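Local coordinates for protein beta-Lactamase/D-Alanine Carboxypeptidase (Pseudomonas syringae pv. tomato, PDB 5EVI) that probably hydrolyses the amide bond of beta-lactam antibiotics to give substituted beta-amino acids, as a class C beta-lactamase, at residues T14-E19 against Y357-H362; I34-H39 against L337-L342. All coordinates share one frame; numbering follows the deposited sequence.

Contact 1 of 2, residues T14-E19 against Y357-H362; sequences TLVQTE and YRILQH
Glu-19 and Arg-358 join the two helices with a salt bridge at the solvent-facing side of their groove. OE1 of Glu-19 takes the NE-H of Arg-358 in a short, fairly straight bond of 2.6 Å (N-H...O 160°); it lies close to the guanidinium plane, and NE meets it nearly in the direction of its C-O bond. NH1 of Arg-358 adds a weak second bond to OE1 of Glu-19, at 3.2 Å. With one oxygen serving both donors, the carboxylate need not be coplanar with the guanidinium, and the planes stand 82° apart. Bends of Arg-358 at chi2 and chi3 swing NE back onto OE1 of Glu-19, against which CB and CG of the same side chain already lie.

Beneath the charges, Leu-15 puts CD1 4.2 Å from CA of Ile-359, and its CG meets CB of His-362 at the limit of contact. Val-16 and Ile-359 cross at about a right angle, CG2 to CG2 4.1 Å; branched and apolar, they suit the buried floor, where both also rest on strand 31-38. The helices run antiparallel (170°) with axes 10.2 Å apart, the N- and C-terminal helices packed side by side on one face of the sheet, as in serine beta-lactamases. Ion pair outside and hydrocarbon inside form an amphipathic seam, in which the partly exposed Glu-19 probably stays ionised, its charge matched by Arg-358.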
loop_
_atom_site.group_PDB
_atom_site.type_symbol
_atom_site.label_atom_id
_atom_site.label_comp_id
_atom_site.label_asym_id
_atom_site.label_seq_id
_atom_site.Cartn_x
_atom_site.Cartn_y
_atom_site.Cartn_z
ATOM N N THR A 14 -16.850 -21.660 8.137
ATOM C CA THR A 14 -17.316 -21.489 9.514
ATOM C C THR A 14 -16.264 -20.743 10.362
ATOM O O THR A 14 -16.631 -19.872 11.111
ATOM C CB THR A 14 -17.770 -22.817 10.211
ATOM O OG1 THR A 14 -16.883 -23.878 9.887
ATOM C CG2 THR A 14 -19.182 -23.234 9.762
ATOM N N LEU A 15 -14.971 -21.036 10.167
ATOM C CA LEU A 15 -13.874 -20.344 10.897
ATOM C C LEU A 15 -13.797 -18.845 10.565
ATOM O O LEU A 15 -13.779 -17.997 11.471
ATOM C CB LEU A 15 -12.532 -20.976 10.571
ATOM C CG LEU A 15 -11.204 -20.483 11.207
ATOM C CD1 LEU A 15 -10.591 -19.258 10.530
ATOM C CD2 LEU A 15 -11.357 -20.233 12.690
ATOM N N VAL A 16 -13.745 -18.536 9.266
ATOM C CA VAL A 16 -13.707 -17.138 8.821
ATOM C C VAL A 16 -14.872 -16.393 9.475
ATOM O O VAL A 16 -14.647 -15.379 10.109
ATOM C CB VAL A 16 -13.744 -16.982 7.278
ATOM C CG1 VAL A 16 -13.772 -15.515 6.882
ATOM C CG2 VAL A 16 -12.521 -17.616 6.670
ATOM N N GLN A 17 -16.084 -16.938 9.392
ATOM C CA GLN A 17 -17.250 -16.253 9.917
ATOM C C GLN A 17 -17.140 -15.951 11.412
ATOM O O GLN A 17 -17.522 -14.865 11.843
ATOM C CB GLN A 17 -18.508 -17.064 9.612
ATOM C CG GLN A 17 -19.800 -16.430 10.082
ATOM C CD GLN A 17 -20.977 -17.384 9.941
ATOM O OE1 GLN A 17 -20.959 -18.509 10.461
ATOM N NE2 GLN A 17 -21.991 -16.953 9.240
ATOM N N THR A 18 -16.621 -16.898 12.188
ATOM C CA THR A 18 -16.460 -16.747 13.655
ATOM C C THR A 18 -15.435 -15.652 13.984
ATOM O O THR A 18 -15.741 -14.716 14.716
ATOM C CB THR A 18 -16.080 -18.104 14.298
ATOM O OG1 THR A 18 -17.174 -19.014 14.079
ATOM C CG2 THR A 18 -15.772 -17.974 15.828
ATOM N N GLU A 19 -14.255 -15.740 13.381
ATOM C CA GLU A 19 -13.207 -14.714 13.538
ATOM C C GLU A 19 -13.662 -13.312 13.082
ATOM O O GLU A 19 -13.410 -12.326 13.788
ATOM C CB GLU A 19 -11.925 -15.103 12.780
ATOM C CG GLU A 19 -11.244 -16.396 13.205
ATOM C CD GLU A 19 -10.583 -16.300 14.566
ATOM O OE1 GLU A 19 -9.728 -17.151 14.842
ATOM O OE2 GLU A 19 -10.877 -15.367 15.333
ATOM N N TYR A 357 -3.547 -13.610 10.214
ATOM C CA TYR A 357 -2.743 -14.734 10.708
ATOM C C TYR A 357 -3.610 -15.960 11.030
ATOM O O TYR A 357 -3.311 -17.100 10.561
ATOM C CB TYR A 357 -1.939 -14.327 11.928
ATOM C CG TYR A 357 -0.886 -15.327 12.308
ATOM C CD1 TYR A 357 0.382 -15.255 11.740
ATOM C CD2 TYR A 357 -1.146 -16.338 13.231
ATOM C CE1 TYR A 357 1.369 -16.145 12.090
ATOM C CE2 TYR A 357 -0.158 -17.264 13.575
ATOM C CZ TYR A 357 1.098 -17.139 13.015
ATOM O OH TYR A 357 2.113 -18.012 13.325
ATOM N N ARG A 358 -4.697 -15.735 11.766
ATOM C CA ARG A 358 -5.641 -16.811 12.151
ATOM C C ARG A 358 -6.260 -17.513 10.937
ATOM O O ARG A 358 -6.280 -18.742 10.875
ATOM C CB ARG A 358 -6.739 -16.285 13.090
ATOM C CG ARG A 358 -6.289 -16.004 14.516
ATOM C CD ARG A 358 -6.076 -17.308 15.283
ATOM N NE ARG A 358 -7.345 -17.970 15.582
ATOM C CZ ARG A 358 -7.449 -19.193 16.097
ATOM N NH1 ARG A 358 -8.644 -19.705 16.338
ATOM N NH2 ARG A 358 -6.362 -19.891 16.395
ATOM N N ILE A 359 -6.730 -16.739 9.963
ATOM C CA ILE A 359 -7.341 -17.283 8.745
ATOM C C ILE A 359 -6.309 -18.062 7.906
ATOM O O ILE A 359 -6.548 -19.224 7.543
ATOM C CB ILE A 359 -8.062 -16.164 7.928
ATOM C CG1 ILE A 359 -9.245 -15.588 8.701
ATOM C CG2 ILE A 359 -8.527 -16.679 6.557
ATOM C CD1 ILE A 359 -9.903 -14.389 8.035
ATOM N N LEU A 360 -5.151 -17.479 7.611
ATOM C CA LEU A 360 -4.159 -18.193 6.765
ATOM C C LEU A 360 -3.530 -19.412 7.436
ATOM O O LEU A 360 -3.168 -20.382 6.747
ATOM C CB LEU A 360 -3.084 -17.222 6.259
ATOM C CG LEU A 360 -3.604 -16.176 5.258
ATOM C CD1 LEU A 360 -2.375 -15.462 4.709
ATOM C CD2 LEU A 360 -4.445 -16.783 4.139
ATOM N N GLN A 361 -3.420 -19.377 8.770
ATOM C CA GLN A 361 -3.023 -20.556 9.546
ATOM C C GLN A 361 -3.911 -21.786 9.242
ATOM O O GLN A 361 -3.405 -22.901 9.114
ATOM C CB GLN A 361 -3.038 -20.254 11.043
ATOM C CG GLN A 361 -2.055 -21.081 11.852
ATOM C CD GLN A 361 -1.953 -20.624 13.299
ATOM O OE1 GLN A 361 -0.956 -20.883 13.963
ATOM N NE2 GLN A 361 -2.985 -19.944 13.793
ATOM N N HIS A 362 -5.218 -21.568 9.134
ATOM C CA HIS A 362 -6.187 -22.650 8.944
ATOM C C HIS A 362 -6.643 -22.833 7.501
ATOM O O HIS A 362 -7.292 -23.826 7.176
ATOM C CB HIS A 362 -7.377 -22.425 9.869
ATOM C CG HIS A 362 -7.005 -22.429 11.324
ATOM N ND1 HIS A 362 -7.066 -23.564 12.107
ATOM C CD2 HIS A 362 -6.541 -21.445 12.131
ATOM C CE1 HIS A 362 -6.675 -23.274 13.334
ATOM N NE2 HIS A 362 -6.353 -21.992 13.378
#

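Contact 2 of 2, residues I34-H39 against L337-L342; sequences IAITRH and LGIVIL
Ile-339 packs against Ile-36, side by side and pointing the same way, and shows how the two strands mesh. Its CB lies 4.2 Å from CG1 of Ile-36. One atom further out, CG1 of Ile-339 is set anti to the backbone N (chi1 -165°), which brings it over the neighbouring strand, 3.6 Å from O of Ala-35 and 3.7 Å from CG1 of Ile-36. The tip, CD1, touches two isoleucines of the neighbouring strand, CG1 of Ile-36 at 3.7 Å and CG2 of Ile-34 at 3.9 Å.

Ile-339 and Ile-36 are a non-hydrogen-bonded pair in the central antiparallel sheet of the beta-lactamase fold, where the strand after the N-terminal helix meets the strand before the C-terminal one. Their beta-branched side chains favour extended backbone and fill the face under helix 349-363.

On either side of this pair are hydrogen-bonded pairs: Ala-35 and Val-340 exchange two N-H...O bonds, as do Thr-37 and Gly-338, each 3.0 Å from N to O. Glycine suits position 338 because CG2 of Thr-37 lies over its backbone, 3.9 Å from N of Gly-338, on the face that a side chain would occupy. OG1 of Thr-37 is hydrogen-bonded to OE2 of Glu-240 on helix 232-243. At the strand end, the aliphatic part of Arg-38 runs alongside Leu-337, CG to CD1 3.6 Å.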
loop_
_atom_site.group_PDB
_atom_site.type_symbol
_atom_site.label_atom_id
_atom_site.label_comp_id
_atom_site.label_asym_id
_atom_site.label_seq_id
_atom_site.Cartn_x
_atom_site.Cartn_y
_atom_site.Cartn_z
ATOM N N ILE A 34 -13.675 -9.772 3.121
ATOM C CA ILE A 34 -12.440 -10.594 3.066
ATOM C C ILE A 34 -12.376 -11.409 1.759
ATOM O O ILE A 34 -13.370 -12.013 1.295
ATOM C CB ILE A 34 -12.369 -11.620 4.235
ATOM C CG1 ILE A 34 -12.515 -10.943 5.585
ATOM C CG2 ILE A 34 -11.074 -12.436 4.181
ATOM C CD1 ILE A 34 -12.627 -11.940 6.731
ATOM N N ALA A 35 -11.214 -11.458 1.157
ATOM C CA ALA A 35 -10.990 -12.388 0.076
ATOM C C ALA A 35 -9.707 -13.138 0.357
ATOM O O ALA A 35 -8.732 -12.530 0.781
ATOM C CB ALA A 35 -10.894 -11.638 -1.223
ATOM N N ILE A 36 -9.698 -14.440 0.066
ATOM C CA ILE A 36 -8.499 -15.270 0.159
ATOM C C ILE A 36 -8.230 -15.950 -1.174
ATOM O O ILE A 36 -9.141 -16.313 -1.905
ATOM C CB ILE A 36 -8.678 -16.299 1.305
ATOM C CG1 ILE A 36 -8.723 -15.565 2.651
ATOM C CG2 ILE A 36 -7.612 -17.374 1.304
ATOM C CD1 ILE A 36 -9.843 -16.055 3.532
ATOM N N THR A 37 -6.957 -16.130 -1.490
ATOM C CA THR A 37 -6.586 -16.888 -2.661
ATOM C C THR A 37 -5.592 -17.942 -2.173
ATOM O O THR A 37 -4.725 -17.662 -1.329
ATOM C CB THR A 37 -6.068 -15.999 -3.796
ATOM O OG1 THR A 37 -5.678 -16.805 -4.917
ATOM C CG2 THR A 37 -4.867 -15.181 -3.300
ATOM N N ARG A 38 -5.791 -19.172 -2.651
ATOM C CA ARG A 38 -4.940 -20.304 -2.290
ATOM C C ARG A 38 -4.704 -21.083 -3.568
ATOM O O ARG A 38 -5.670 -21.630 -4.148
ATOM C CB ARG A 38 -5.627 -21.176 -1.243
ATOM C CG ARG A 38 -6.170 -20.398 -0.052
ATOM C CD ARG A 38 -6.707 -21.303 1.024
ATOM N NE ARG A 38 -8.066 -21.748 0.771
ATOM C CZ ARG A 38 -8.585 -22.880 1.246
ATOM N NH1 ARG A 38 -7.863 -23.730 1.990
ATOM N NH2 ARG A 38 -9.834 -23.193 0.968
ATOM N N HIS A 39 -3.461 -21.088 -4.064
ATOM C CA HIS A 39 -3.138 -21.700 -5.359
ATOM C C HIS A 39 -4.082 -21.262 -6.506
ATOM O O HIS A 39 -4.610 -22.125 -7.230
ATOM C CB HIS A 39 -3.179 -23.245 -5.275
ATOM C CG HIS A 39 -2.325 -23.840 -4.196
ATOM N ND1 HIS A 39 -0.948 -23.760 -4.203
ATOM C CD2 HIS A 39 -2.651 -24.590 -3.117
ATOM C CE1 HIS A 39 -0.461 -24.412 -3.160
ATOM N NE2 HIS A 39 -1.476 -24.915 -2.476
ATOM N N LEU A 337 -0.499 -18.151 -1.296
ATOM C CA LEU A 337 -1.437 -17.897 -0.219
ATOM C C LEU A 337 -1.518 -16.393 0.008
ATOM O O LEU A 337 -0.501 -15.726 0.234
ATOM C CB LEU A 337 -0.942 -18.661 0.998
ATOM C CG LEU A 337 -1.816 -18.991 2.196
ATOM C CD1 LEU A 337 -3.151 -19.574 1.755
ATOM C CD2 LEU A 337 -1.006 -19.961 3.081
ATOM N N GLY A 338 -2.732 -15.856 -0.079
ATOM C CA GLY A 338 -2.932 -14.418 0.038
ATOM C C GLY A 338 -4.251 -14.088 0.674
ATOM O O GLY A 338 -5.212 -14.874 0.581
ATOM N N ILE A 339 -4.304 -12.904 1.263
ATOM C CA ILE A 339 -5.505 -12.356 1.888
ATOM C C ILE A 339 -5.605 -10.821 1.767
ATOM O O ILE A 339 -4.607 -10.101 1.786
ATOM C CB ILE A 339 -5.632 -12.828 3.377
ATOM C CG1 ILE A 339 -7.045 -12.571 3.908
ATOM C CG2 ILE A 339 -4.594 -12.208 4.285
ATOM C CD1 ILE A 339 -7.356 -13.246 5.224
ATOM N N VAL A 340 -6.836 -10.356 1.634
ATOM C CA VAL A 340 -7.270 -8.968 1.670
ATOM C C VAL A 340 -8.371 -8.876 2.698
ATOM O O VAL A 340 -9.327 -9.664 2.637
ATOM C CB VAL A 340 -7.919 -8.581 0.304
ATOM C CG1 VAL A 340 -8.818 -7.346 0.394
ATOM C CG2 VAL A 340 -6.843 -8.451 -0.766
ATOM N N ILE A 341 -8.261 -7.906 3.607
ATOM C CA ILE A 341 -9.290 -7.613 4.617
ATOM C C ILE A 341 -9.578 -6.127 4.557
ATOM O O ILE A 341 -8.700 -5.322 4.828
ATOM C CB ILE A 341 -8.844 -7.973 6.049
ATOM C CG1 ILE A 341 -8.279 -9.396 6.100
ATOM C CG2 ILE A 341 -10.019 -7.823 7.020
ATOM C CD1 ILE A 341 -7.686 -9.798 7.432
ATOM N N LEU A 342 -10.825 -5.785 4.263
ATOM C CA LEU A 342 -11.228 -4.408 3.982
ATOM C C LEU A 342 -12.420 -4.087 4.841
ATOM O O LEU A 342 -13.406 -4.784 4.750
ATOM C CB LEU A 342 -11.635 -4.239 2.515
ATOM C CG LEU A 342 -10.600 -4.455 1.403
ATOM C CD1 LEU A 342 -11.159 -4.030 0.066
ATOM C CD2 LEU A 342 -9.345 -3.673 1.708
#

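How the contacts relate
The centres of the two contacts are 11 Å apart, one layer above the other: contact 1 joins two helices, contact 2 the strands beneath them. Along the chain the order is helix 11-27, strand 31-38, then nearly 300 residues, strand 337-343 and helix 349-363, so each terminus supplies one helix and one adjoining strand. The layers touch directly where CG2 of Ile-359 lies 3.4 Å from CD1 of Ile-36, and where CG1 of Val-16 meets CD1 of Ile-34. Both ends of the chain thus close up in one helix-on-sheet unit, with helix 232-243 on the other face of the sheet, giving an alpha/beta sandwich.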